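Local coordinates for Thiol:disulfide interchange protein DsbC (Haemophilus influenzae, PDB 1T3B) that probably forms disulfide bonds in periplasmic proteins by passing on its own, and also reshuffles wrongly paired ones, as a homodimer of the thioredoxin family, at residues N72-K75 and D76-I79; C98-C101 and H102-H105; P145-A148 and L149-E153; K169-E172 and L173-F177; K198-D201 and L202-L206. All blocks are in the same frame, centred on the assembly; numbering follows the deposited sequence.

Contact 1: N72-K75 and D76-I79; sequences NSYK and DEMI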
loop_
_atom_site.group_PDB
_atom_site.type_symbol
_atom_site.label_atom_id
_atom_site.label_comp_id
_atom_site.label_asym_id
_atom_site.label_seq_id
_atom_site.Cartn_x
_atom_site.Cartn_y
_atom_site.Cartn_z
ATOM N N ASN A 72 24.289 -0.580 6.472
ATOM C CA ASN A 72 25.500 -0.895 7.199
ATOM C C ASN A 72 26.348 -1.893 6.438
ATOM O O ASN A 72 27.562 -1.769 6.378
ATOM C CB ASN A 72 25.158 -1.463 8.566
ATOM C CG ASN A 72 24.872 -0.391 9.564
ATOM O OD1 ASN A 72 25.169 0.768 9.315
ATOM N ND2 ASN A 72 24.314 -0.759 10.710
ATOM N N SER A 73 25.707 -2.877 5.832
ATOM C CA SER A 73 26.451 -3.886 5.093
ATOM C C SER A 73 27.331 -3.299 3.986
ATOM O O SER A 73 28.029 -4.033 3.306
ATOM C CB SER A 73 25.488 -4.903 4.480
ATOM O OG SER A 73 25.037 -4.472 3.209
ATOM N N TYR A 74 27.292 -1.981 3.811
ATOM C CA TYR A 74 28.069 -1.308 2.766
ATOM C C TYR A 74 29.244 -0.539 3.338
ATOM O O TYR A 74 30.015 0.079 2.611
ATOM C CB TYR A 74 27.170 -0.349 1.970
ATOM C CG TYR A 74 26.123 -1.047 1.134
ATOM C CD1 TYR A 74 26.381 -2.292 0.564
ATOM C CD2 TYR A 74 24.898 -0.449 0.873
ATOM C CE1 TYR A 74 25.445 -2.926 -0.248
ATOM C CE2 TYR A 74 23.949 -1.076 0.057
ATOM C CZ TYR A 74 24.230 -2.316 -0.501
ATOM O OH TYR A 74 23.304 -2.937 -1.319
ATOM N N LYS A 75 29.346 -0.583 4.658
ATOM C CA LYS A 75 30.401 0.068 5.412
ATOM C C LYS A 75 31.720 0.291 4.649
ATOM O O LYS A 75 32.243 1.399 4.636
ATOM C CB LYS A 75 30.635 -0.753 6.689
ATOM C CG LYS A 75 31.874 -0.418 7.497
ATOM C CD LYS A 75 32.024 -1.390 8.674
ATOM C CE LYS A 75 33.387 -1.244 9.342
ATOM N NZ LYS A 75 33.550 -2.185 10.479
ATOM N N ASP A 76 32.246 -0.749 4.006
ATOM C CA ASP A 76 33.515 -0.638 3.275
ATOM C C ASP A 76 33.445 0.062 1.922
ATOM O O ASP A 76 34.368 -0.047 1.115
ATOM C CB ASP A 76 34.138 -2.025 3.073
ATOM C CG ASP A 76 34.400 -2.744 4.383
ATOM O OD1 ASP A 76 34.814 -2.078 5.358
ATOM O OD2 ASP A 76 34.203 -3.975 4.436
ATOM N N GLU A 77 32.348 0.768 1.675
ATOM C CA GLU A 77 32.147 1.487 0.420
ATOM C C GLU A 77 31.887 2.940 0.757
ATOM O O GLU A 77 31.957 3.830 -0.095
ATOM C CB GLU A 77 30.964 0.888 -0.337
ATOM C CG GLU A 77 31.305 -0.424 -1.009
ATOM C CD GLU A 77 30.104 -1.132 -1.589
ATOM O OE1 GLU A 77 29.280 -0.472 -2.245
ATOM O OE2 GLU A 77 29.990 -2.358 -1.399
ATOM N N MET A 78 31.600 3.154 2.033
ATOM C CA MET A 78 31.331 4.473 2.561
ATOM C C MET A 78 32.629 5.235 2.700
ATOM O O MET A 78 33.663 4.649 2.987
ATOM C CB MET A 78 30.650 4.348 3.923
ATOM C CG MET A 78 29.248 3.790 3.825
ATOM S SD MET A 78 28.572 3.303 5.410
ATOM C CE MET A 78 27.494 2.028 4.888
ATOM N N ILE A 79 32.572 6.543 2.475
ATOM C CA ILE A 79 33.741 7.390 2.603
ATOM C C ILE A 79 33.649 8.023 3.986
ATOM O O ILE A 79 33.014 9.048 4.164
ATOM C CB ILE A 79 33.759 8.448 1.500
ATOM C CG1 ILE A 79 33.709 7.745 0.136
ATOM C CG2 ILE A 79 35.009 9.302 1.635
ATOM C CD1 ILE A 79 34.045 8.617 -1.057
#
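Tyr74 and Lys75 each lend a backbone carbonyl to the residue three places on, so the chain folds back on itself twice in succession as it leaves helix 63-72. Glu77 N reaches Tyr74 O at 2.6 Å, with a bent N-H...O angle of 136°. Met78 N bonds to Lys75 O at 3.2 Å, coming from above the carbonyl plane. A type I turn from Asn72 to Lys75 precedes them, closed by Lys75 N on Asn72 O.

Met78 is the side chain that fills the inside of the curve. Its extended thioether chain runs back under the turn and lays the methyl CE against the Tyr74-Lys75 peptide, 3.2 Å from Lys75 N, and 3.8 Å from Tyr74 CB, while SD lies 3.7 Å from Lys75 CA. On its sheet side Met78 packs on Arg119 and Leu121 of strand 116-122. On the other flank the Tyr74 ring and the Glu77 carboxylate are 38° apart in plane, and Glu77 OE2 is 4.1 Å from Tyr74 CD1, a loose approach. Glu77 CG stands anti to the carbonyl carbon (chi1 -76°), and the extended chain beyond it carries the carboxylate past the tyrosine to helix 166-177, where OE2 forms a salt bridge with Lys169 and OE1 a weak hydrogen bond with His170. Lys75 and Asp76 head away to the surface; their charged ends, NZ and OD1, stay 5.3 Å apart.

These consecutive turns form the connection from helix 63-72 into strand 79-81, an outer strand of the mixed sheet in the thioredoxin-like fold, where Ile79 pairs with Tyr120.

Contact 2: C98-C101 and H102-H105; sequences CHYC and HLLH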
loop_
_atom_site.group_PDB
_atom_site.type_symbol
_atom_site.label_atom_id
_atom_site.label_comp_id
_atom_site.label_asym_id
_atom_site.label_seq_id
_atom_site.Cartn_x
_atom_site.Cartn_y
_atom_site.Cartn_z
ATOM N N CYS A 98 25.789 19.439 -5.210
ATOM C CA CYS A 98 24.772 19.967 -4.314
ATOM C C CYS A 98 25.344 20.914 -3.255
ATOM O O CYS A 98 26.128 20.512 -2.397
ATOM C CB CYS A 98 24.008 18.783 -3.693
ATOM S SG CYS A 98 23.538 18.872 -1.937
ATOM N N HIS A 99 24.942 22.182 -3.333
ATOM C CA HIS A 99 25.405 23.227 -2.416
ATOM C C HIS A 99 25.416 22.884 -0.935
ATOM O O HIS A 99 26.384 23.184 -0.230
ATOM C CB HIS A 99 24.585 24.504 -2.613
ATOM C CG HIS A 99 24.926 25.603 -1.647
ATOM N ND1 HIS A 99 24.024 26.086 -0.723
ATOM C CD2 HIS A 99 26.067 26.312 -1.464
ATOM C CE1 HIS A 99 24.593 27.045 -0.012
ATOM N NE2 HIS A 99 25.831 27.202 -0.441
ATOM N N TYR A 100 24.341 22.269 -0.458
ATOM C CA TYR A 100 24.236 21.914 0.949
ATOM C C TYR A 100 25.044 20.682 1.310
ATOM O O TYR A 100 25.484 20.535 2.448
ATOM C CB TYR A 100 22.759 21.742 1.340
ATOM C CG TYR A 100 22.054 23.061 1.608
ATOM C CD1 TYR A 100 22.353 23.811 2.743
ATOM C CD2 TYR A 100 21.117 23.578 0.710
ATOM C CE1 TYR A 100 21.739 25.040 2.979
ATOM C CE2 TYR A 100 20.504 24.809 0.937
ATOM C CZ TYR A 100 20.822 25.530 2.072
ATOM O OH TYR A 100 20.228 26.743 2.297
ATOM N N CYS A 101 25.230 19.784 0.354
ATOM C CA CYS A 101 26.043 18.611 0.618
ATOM C C CYS A 101 27.426 19.221 0.771
ATOM O O CYS A 101 28.204 18.849 1.647
ATOM C CB CYS A 101 26.037 17.660 -0.574
ATOM S SG CYS A 101 24.377 17.180 -1.118
ATOM N N HIS A 102 27.724 20.178 -0.097
ATOM C CA HIS A 102 29.007 20.829 -0.041
ATOM C C HIS A 102 29.217 21.456 1.326
ATOM O O HIS A 102 30.197 21.163 2.010
ATOM C CB HIS A 102 29.109 21.901 -1.117
ATOM C CG HIS A 102 30.333 22.746 -0.992
ATOM N ND1 HIS A 102 31.594 22.276 -1.296
ATOM C CD2 HIS A 102 30.503 24.010 -0.536
ATOM C CE1 HIS A 102 32.486 23.216 -1.035
ATOM N NE2 HIS A 102 31.851 24.278 -0.572
ATOM N N LEU A 103 28.282 22.320 1.714
ATOM C CA LEU A 103 28.327 23.021 2.993
ATOM C C LEU A 103 28.508 22.044 4.145
ATOM O O LEU A 103 29.358 22.241 5.003
ATOM C CB LEU A 103 27.039 23.823 3.193
ATOM C CG LEU A 103 26.993 24.758 4.406
ATOM C CD1 LEU A 103 28.058 25.823 4.238
ATOM C CD2 LEU A 103 25.611 25.396 4.535
ATOM N N LEU A 104 27.704 20.990 4.160
ATOM C CA LEU A 104 27.809 19.979 5.197
ATOM C C LEU A 104 29.246 19.461 5.255
ATOM O O LEU A 104 29.809 19.251 6.320
ATOM C CB LEU A 104 26.812 18.849 4.902
ATOM C CG LEU A 104 26.990 17.357 5.223
ATOM C CD1 LEU A 104 27.764 17.106 6.496
ATOM C CD2 LEU A 104 25.602 16.757 5.338
ATOM N N HIS A 105 29.846 19.286 4.089
ATOM C CA HIS A 105 31.204 18.785 3.999
ATOM C C HIS A 105 32.223 19.755 4.594
ATOM O O HIS A 105 33.174 19.342 5.263
ATOM C CB HIS A 105 31.544 18.498 2.539
ATOM C CG HIS A 105 32.734 17.610 2.364
ATOM N ND1 HIS A 105 34.024 18.036 2.594
ATOM C CD2 HIS A 105 32.826 16.307 2.013
ATOM C CE1 HIS A 105 34.857 17.035 2.391
ATOM N NE2 HIS A 105 34.155 15.974 2.038
#
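Cys98 and His102 join the first turn of the active-site helix: His102 N donates to Cys98 O over 2.8 Å, almost in line with the carbonyl. Three more i to i+4 bonds follow, among them Leu104 N to Tyr100 O at 2.8 Å and His105 N to Cys101 O at 3.0 Å. The buried side is compact. Leu104 CB sits 3.3 Å from Tyr100 O, and its branches turn to Val92 on strand 88-94, while Cys101 packs on Met94 and Thr182. Facing helix 145-153, His102 has CG anti to its own N (chi1 172°) and ND1 hydrogen-bonded to Glu153 OE1; its CB stays behind, 3.1 Å from His99 O. His105 packs on Leu149, Asn150 and Glu153 of that helix, its NE2 hydrogen-bonded to the hydroxyl of Tyr81.

This is the redox centre of a thioredoxin fold, a Cys-His-Tyr-Cys motif with Cys98 as N-cap and Cys101 in the first turn. The pair is oxidised here, Cys98 SG to Cys101 SG 2.1 Å.

Toward solvent the fit slackens. Tyr100 and Leu103 project together from the helix, yet Leu103 CD2 comes no nearer than 4.0 Å to Tyr100 CD1. The Tyr100 ring carries His99 ND1 over the centre of one face and also meets Tyr196.

Contact 3: P145-A148 and L149-E153; sequences PVFA and LNEAE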
loop_
_atom_site.group_PDB
_atom_site.type_symbol
_atom_site.label_atom_id
_atom_site.label_comp_id
_atom_site.label_asym_id
_atom_site.label_seq_id
_atom_site.Cartn_x
_atom_site.Cartn_y
_atom_site.Cartn_z
ATOM N N PRO A 145 39.369 7.181 -1.407
ATOM C CA PRO A 145 38.142 7.970 -1.562
ATOM C C PRO A 145 38.081 9.306 -0.829
ATOM O O PRO A 145 37.480 10.256 -1.326
ATOM C CB PRO A 145 37.059 7.003 -1.107
ATOM C CG PRO A 145 37.593 5.697 -1.580
ATOM C CD PRO A 145 39.038 5.770 -1.145
ATOM N N VAL A 146 38.692 9.381 0.347
ATOM C CA VAL A 146 38.697 10.619 1.110
ATOM C C VAL A 146 39.421 11.712 0.343
ATOM O O VAL A 146 38.969 12.850 0.298
ATOM C CB VAL A 146 39.367 10.419 2.471
ATOM C CG1 VAL A 146 39.535 11.738 3.171
ATOM C CG2 VAL A 146 38.523 9.505 3.313
ATOM N N PHE A 147 40.544 11.365 -0.266
ATOM C CA PHE A 147 41.306 12.335 -1.028
ATOM C C PHE A 147 40.523 12.684 -2.267
ATOM O O PHE A 147 40.366 13.852 -2.600
ATOM C CB PHE A 147 42.668 11.762 -1.434
ATOM C CG PHE A 147 43.559 12.746 -2.133
ATOM C CD1 PHE A 147 44.436 13.545 -1.407
ATOM C CD2 PHE A 147 43.516 12.877 -3.518
ATOM C CE1 PHE A 147 45.261 14.461 -2.054
ATOM C CE2 PHE A 147 44.330 13.789 -4.178
ATOM C CZ PHE A 147 45.205 14.583 -3.449
ATOM N N ALA A 148 40.032 11.658 -2.948
ATOM C CA ALA A 148 39.265 11.849 -4.168
ATOM C C ALA A 148 38.073 12.756 -3.936
ATOM O O ALA A 148 37.828 13.674 -4.718
ATOM C CB ALA A 148 38.800 10.518 -4.697
ATOM N N LEU A 149 37.344 12.487 -2.854
ATOM C CA LEU A 149 36.168 13.262 -2.493
ATOM C C LEU A 149 36.542 14.643 -1.995
ATOM O O LEU A 149 35.927 15.629 -2.394
ATOM C CB LEU A 149 35.341 12.544 -1.412
ATOM C CG LEU A 149 34.088 13.300 -0.923
ATOM C CD1 LEU A 149 33.131 13.419 -2.101
ATOM C CD2 LEU A 149 33.418 12.592 0.263
ATOM N N ASN A 150 37.537 14.718 -1.116
ATOM C CA ASN A 150 37.946 16.016 -0.608
ATOM C C ASN A 150 38.258 16.936 -1.777
ATOM O O ASN A 150 37.872 18.109 -1.772
ATOM C CB ASN A 150 39.155 15.899 0.322
ATOM C CG ASN A 150 38.788 15.361 1.696
ATOM O OD1 ASN A 150 37.647 15.472 2.144
ATOM N ND2 ASN A 150 39.762 14.791 2.379
ATOM N N GLU A 151 38.922 16.387 -2.792
ATOM C CA GLU A 151 39.282 17.150 -3.984
ATOM C C GLU A 151 38.101 17.489 -4.884
ATOM O O GLU A 151 38.040 18.571 -5.453
ATOM C CB GLU A 151 40.352 16.405 -4.769
ATOM C CG GLU A 151 41.719 16.497 -4.105
ATOM C CD GLU A 151 42.295 17.907 -4.146
ATOM O OE1 GLU A 151 42.643 18.376 -5.250
ATOM O OE2 GLU A 151 42.396 18.548 -3.075
ATOM N N ALA A 152 37.165 16.565 -5.024
ATOM C CA ALA A 152 35.983 16.827 -5.826
ATOM C C ALA A 152 35.231 18.007 -5.212
ATOM O O ALA A 152 34.682 18.861 -5.915
ATOM C CB ALA A 152 35.087 15.608 -5.849
ATOM N N GLU A 153 35.214 18.066 -3.886
ATOM C CA GLU A 153 34.514 19.144 -3.203
ATOM C C GLU A 153 35.220 20.477 -3.340
ATOM O O GLU A 153 34.618 21.533 -3.179
ATOM C CB GLU A 153 34.338 18.802 -1.732
ATOM C CG GLU A 153 33.366 17.685 -1.500
ATOM C CD GLU A 153 31.952 18.038 -1.957
ATOM O OE1 GLU A 153 31.435 19.097 -1.553
ATOM O OE2 GLU A 153 31.347 17.253 -2.715
#
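Pro145 O takes the N-H of Leu149 at 2.7 Å, the shortest well-placed bond in this first stretch of helix 145-153. Glu151 N to Phe147 O, at 2.9 Å, and Ala152 N to Ala148 O, at 3.0 Å, carry the same i to i+4 ladder onward, and Glu153 N closes on Leu149 O.

The clearest side-chain meeting is on the outer surface, where Phe147 and Glu151 run abreast. CG of Glu151 sits over one face of the Phe147 ring, displaced toward the rim, 4.1 Å from the centroid and 24° from the normal, a CH-pi contact. The first torsion of Glu151 (chi1 -75°, CG anti to the carbonyl carbon) sets that methylene over the face, and a bend at chi2 (-68°) then directs the carboxylate onward. There OE1 is hydrogen-bonded to Asn156.

One residue back, Val146 and Asn150 also run alongside each other, with the valine branch CG1 beside the amide. The amide oxygen of Asn150 is held by the hydroxyl of Tyr81. The amide also lies close to Val146 O, but ND2 makes no hydrogen bond there, and the fit at that spot is doubtful. Leu149 turns its branches inward to Tyr81, His105 and Ile139, and its CB is 3.1 Å from Pro145 O. Ala148 and Ala152 offer their small methyls to Ile139 of helix 131-141.

The result is an amphipathic helix, packed between strand 79-81, helix 131-141 and the active-site helix 99-105 within the thioredoxin-like domain.

Contact 4: K169-E172 and L173-F177; sequences KHYE and LGIQF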
loop_
_atom_site.group_PDB
_atom_site.type_symbol
_atom_site.label_atom_id
_atom_site.label_comp_id
_atom_site.label_asym_id
_atom_site.label_seq_id
_atom_site.Cartn_x
_atom_site.Cartn_y
_atom_site.Cartn_z
ATOM N N LYS A 169 24.260 1.104 -6.656
ATOM C CA LYS A 169 23.782 0.331 -5.519
ATOM C C LYS A 169 23.444 1.266 -4.358
ATOM O O LYS A 169 22.475 1.050 -3.643
ATOM C CB LYS A 169 24.826 -0.706 -5.094
ATOM C CG LYS A 169 24.415 -1.548 -3.889
ATOM C CD LYS A 169 25.338 -2.739 -3.704
ATOM C CE LYS A 169 26.773 -2.320 -3.403
ATOM N NZ LYS A 169 27.695 -3.499 -3.387
ATOM N N HIS A 170 24.240 2.315 -4.183
ATOM C CA HIS A 170 23.993 3.282 -3.116
ATOM C C HIS A 170 22.733 4.074 -3.415
ATOM O O HIS A 170 21.964 4.413 -2.523
ATOM C CB HIS A 170 25.171 4.251 -2.984
ATOM C CG HIS A 170 26.410 3.624 -2.426
ATOM N ND1 HIS A 170 27.606 4.301 -2.322
ATOM C CD2 HIS A 170 26.632 2.388 -1.920
ATOM C CE1 HIS A 170 28.509 3.510 -1.774
ATOM N NE2 HIS A 170 27.945 2.343 -1.520
ATOM N N TYR A 171 22.533 4.372 -4.687
ATOM C CA TYR A 171 21.370 5.119 -5.122
ATOM C C TYR A 171 20.085 4.363 -4.800
ATOM O O TYR A 171 19.211 4.849 -4.094
ATOM C CB TYR A 171 21.462 5.336 -6.617
ATOM C CG TYR A 171 20.377 6.210 -7.147
ATOM C CD1 TYR A 171 20.548 7.585 -7.221
ATOM C CD2 TYR A 171 19.174 5.666 -7.584
ATOM C CE1 TYR A 171 19.544 8.400 -7.723
ATOM C CE2 TYR A 171 18.164 6.467 -8.086
ATOM C CZ TYR A 171 18.352 7.834 -8.155
ATOM O OH TYR A 171 17.355 8.637 -8.653
ATOM N N GLU A 172 19.982 3.161 -5.338
ATOM C CA GLU A 172 18.825 2.321 -5.123
ATOM C C GLU A 172 18.510 2.114 -3.647
ATOM O O GLU A 172 17.346 2.062 -3.273
ATOM C CB GLU A 172 19.046 0.992 -5.839
ATOM C CG GLU A 172 19.385 1.188 -7.311
ATOM C CD GLU A 172 19.755 -0.098 -8.002
ATOM O OE1 GLU A 172 20.476 -0.913 -7.389
ATOM O OE2 GLU A 172 19.341 -0.293 -9.166
ATOM N N LEU A 173 19.530 2.000 -2.804
ATOM C CA LEU A 173 19.304 1.823 -1.365
ATOM C C LEU A 173 18.742 3.096 -0.769
ATOM O O LEU A 173 18.019 3.059 0.224
ATOM C CB LEU A 173 20.604 1.474 -0.626
ATOM C CG LEU A 173 20.589 1.623 0.908
ATOM C CD1 LEU A 173 19.752 0.518 1.527
ATOM C CD2 LEU A 173 22.004 1.572 1.466
ATOM N N GLY A 174 19.085 4.225 -1.379
ATOM C CA GLY A 174 18.611 5.510 -0.896
ATOM C C GLY A 174 17.128 5.659 -1.141
ATOM O O GLY A 174 16.375 6.129 -0.279
ATOM N N ILE A 175 16.698 5.253 -2.326
ATOM C CA ILE A 175 15.289 5.334 -2.655
ATOM C C ILE A 175 14.498 4.492 -1.670
ATOM O O ILE A 175 13.485 4.944 -1.143
ATOM C CB ILE A 175 15.031 4.887 -4.095
ATOM C CG1 ILE A 175 15.753 5.854 -5.039
ATOM C CG2 ILE A 175 13.542 4.877 -4.383
ATOM C CD1 ILE A 175 15.486 5.614 -6.498
ATOM N N GLN A 176 14.971 3.281 -1.401
ATOM C CA GLN A 176 14.303 2.408 -0.444
ATOM C C GLN A 176 14.075 3.166 0.855
ATOM O O GLN A 176 13.036 3.027 1.501
ATOM C CB GLN A 176 15.152 1.176 -0.150
ATOM C CG GLN A 176 15.251 0.184 -1.291
ATOM C CD GLN A 176 15.976 -1.086 -0.874
ATOM O OE1 GLN A 176 15.640 -1.686 0.146
ATOM N NE2 GLN A 176 16.972 -1.501 -1.662
ATOM N N PHE A 177 15.056 3.970 1.238
ATOM C CA PHE A 177 14.954 4.756 2.456
ATOM C C PHE A 177 14.028 5.955 2.272
ATOM O O PHE A 177 13.576 6.560 3.243
ATOM C CB PHE A 177 16.341 5.236 2.883
ATOM C CG PHE A 177 17.029 4.317 3.847
ATOM C CD1 PHE A 177 16.679 4.321 5.192
ATOM C CD2 PHE A 177 17.998 3.426 3.409
ATOM C CE1 PHE A 177 17.284 3.448 6.086
ATOM C CE2 PHE A 177 18.611 2.545 4.295
ATOM C CZ PHE A 177 18.255 2.553 5.634
#
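Tyr171 O receives two amides from the next turn. Ile175 N bonds to it at 3.1 Å with an N-H...O angle of 155°, close to the line of the carbonyl, whereas Gly174 N adds a weak bond at 2.8 Å. That same glycine amide also makes a weak bond to His170 O, so it is shared between two carbonyls. Leu173 N to Lys169 O, at 3.2 Å, and the straighter but longer Gln176 N to Glu172 O, at 3.3 Å, complete the set.

Glu172, an exposed residue, has its CG anti to the carbonyl carbon (chi1 -54°) and an extended chain, and its OE2 makes a salt bridge with Lys168 one turn back. Lys169 NZ is paired with Glu77 OE2.

Apolar packing across the segments centres on Tyr171 and Ile175. The terminal CD1 of Ile175 comes within 3.2 Å of Tyr171 CE2, a close approach, with CG1 following at 3.9 Å from the same ring carbon, and the two side chains run at a slant to one another. The tyrosine ring is itself stacked on Phe123.

Around helix 166-177, Leu173 packs on Lys70 and Leu71 of helix 63-72 and on Tyr74, and Phe177 rests on Leu71. His170 has ND1 accepting the N-H of Ala122 in strand 116-122, and its ring meets that of Trp140 of helix 131-141.

Contact 5: K198-D201 and L202-L206; sequences KPAD and LLRAL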
loop_
_atom_site.group_PDB
_atom_site.type_symbol
_atom_site.label_atom_id
_atom_site.label_comp_id
_atom_site.label_asym_id
_atom_site.label_seq_id
_atom_site.Cartn_x
_atom_site.Cartn_y
_atom_site.Cartn_z
ATOM N N LYS A 198 22.843 21.661 10.296
ATOM C CA LYS A 198 24.130 22.137 10.790
ATOM C C LYS A 198 24.612 21.243 11.936
ATOM O O LYS A 198 23.827 20.499 12.527
ATOM C CB LYS A 198 24.016 23.608 11.220
ATOM C CG LYS A 198 22.840 23.930 12.134
ATOM C CD LYS A 198 22.499 25.426 12.145
ATOM C CE LYS A 198 23.603 26.269 12.773
ATOM N NZ LYS A 198 23.310 27.733 12.698
ATOM N N PRO A 199 25.916 21.286 12.248
ATOM C CA PRO A 199 26.467 20.458 13.323
ATOM C C PRO A 199 25.552 20.374 14.548
ATOM O O PRO A 199 24.895 19.354 14.763
ATOM C CB PRO A 199 27.797 21.139 13.634
ATOM C CG PRO A 199 28.202 21.675 12.319
ATOM C CD PRO A 199 26.919 22.252 11.773
ATOM N N ALA A 200 25.506 21.446 15.337
ATOM C CA ALA A 200 24.677 21.495 16.539
ATOM C C ALA A 200 23.334 20.795 16.345
ATOM O O ALA A 200 23.063 19.764 16.969
ATOM C CB ALA A 200 24.450 22.939 16.951
ATOM N N ASP A 201 22.503 21.360 15.471
ATOM C CA ASP A 201 21.181 20.807 15.192
ATOM C C ASP A 201 21.240 19.303 14.939
ATOM O O ASP A 201 20.420 18.552 15.468
ATOM C CB ASP A 201 20.555 21.520 13.992
ATOM C CG ASP A 201 20.402 23.006 14.216
ATOM O OD1 ASP A 201 21.412 23.679 14.508
ATOM O OD2 ASP A 201 19.269 23.508 14.106
ATOM N N LEU A 202 22.207 18.856 14.141
ATOM C CA LEU A 202 22.316 17.434 13.861
ATOM C C LEU A 202 22.512 16.649 15.156
ATOM O O LEU A 202 22.053 15.516 15.278
ATOM C CB LEU A 202 23.480 17.157 12.905
ATOM C CG LEU A 202 23.786 15.668 12.691
ATOM C CD1 LEU A 202 22.562 14.946 12.160
ATOM C CD2 LEU A 202 24.936 15.509 11.725
ATOM N N LEU A 203 23.186 17.259 16.128
ATOM C CA LEU A 203 23.439 16.601 17.408
ATOM C C LEU A 203 22.132 16.365 18.176
ATOM O O LEU A 203 21.782 15.222 18.483
ATOM C CB LEU A 203 24.407 17.441 18.249
ATOM C CG LEU A 203 24.857 16.846 19.585
ATOM C CD1 LEU A 203 25.621 15.545 19.348
ATOM C CD2 LEU A 203 25.723 17.866 20.323
ATOM N N ARG A 204 21.417 17.447 18.483
ATOM C CA ARG A 204 20.148 17.335 19.195
ATOM C C ARG A 204 19.272 16.281 18.532
ATOM O O ARG A 204 18.935 15.268 19.142
ATOM C CB ARG A 204 19.414 18.666 19.187
ATOM C CG ARG A 204 20.096 19.754 19.981
ATOM C CD ARG A 204 19.450 21.079 19.662
ATOM N NE ARG A 204 20.406 22.045 19.132
ATOM C CZ ARG A 204 20.090 22.982 18.240
ATOM N NH1 ARG A 204 18.847 23.062 17.778
ATOM N NH2 ARG A 204 21.005 23.850 17.820
ATOM N N ALA A 205 18.909 16.527 17.279
ATOM C CA ALA A 205 18.076 15.602 16.521
ATOM C C ALA A 205 18.420 14.143 16.820
ATOM O O ALA A 205 17.543 13.275 16.862
ATOM C CB ALA A 205 18.232 15.881 15.033
ATOM N N LEU A 206 19.706 13.887 17.025
ATOM C CA LEU A 206 20.195 12.546 17.321
ATOM C C LEU A 206 19.989 12.191 18.793
ATOM O O LEU A 206 19.528 11.093 19.119
ATOM C CB LEU A 206 21.686 12.449 16.976
ATOM C CG LEU A 206 22.115 12.111 15.541
ATOM C CD1 LEU A 206 23.463 12.762 15.241
ATOM C CD2 LEU A 206 22.180 10.587 15.366
#
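Lys198 O, at the N-cap, accepts Leu202 N at 2.8 Å and starts helix 199-208, after which Leu203, Arg204 and Ala205 bond back to Pro199, Ala200 and Asp201 in turn, with a second, weak bond from Leu203 N to Ala200 O.

On the outer side Asp201 and Arg204 lie alongside each other. The arginine chain bends at chi3 (-122°), folding the guanidinium back over Asp201, whose CA lies 3.9 Å above the centre of one face. Their salt bridge, Asp201 OD1 to Arg204 NH2 at 3.3 Å, is electrostatic: the oxygen stands well out of the guanidinium plane, no N-H is aimed at it, and its exact place is less sure. The two planes are 49° apart. Ala200 CB touches the same group, 3.7 Å from Arg204 NH2.

This is the C-terminal helix of the thioredoxin-like domain, laid against its mixed sheet with a polar outer side. On the inner side Leu202 CB sits 3.2 Å from Pro199 O, and its CG, anti to the backbone N (chi1 173°), carries the methyls to Ile116 and Tyr111. Leu203 and Leu206 share Ile116 with it and also reach His88, while Pro199 packs on Tyr111 and Glu110 of helix 108-113.

Overall arrangement
The five contacts follow one another along the chain without nesting or crossing, each a local one. Contact 1 is the turn region that ends helix 63-72 and enters strand 79-81; contacts 2 and 5 start at a helix N-cap, while contacts 3 and 4 lie within helices. Contact 1 joins contact 4 through Glu77 with Lys169 and Tyr74 with Leu173, and meets contact 3 where Ile79 packs on Pro145, Val146 and Leu149. Contact 2, the active-site helix, reaches contact 3 through His102 with Glu153 and His105 with Leu149. Contact 5 touches none of the others; its nearest atoms are about 6 Å from contact 2, and it lies on strands 88-94 and 116-122.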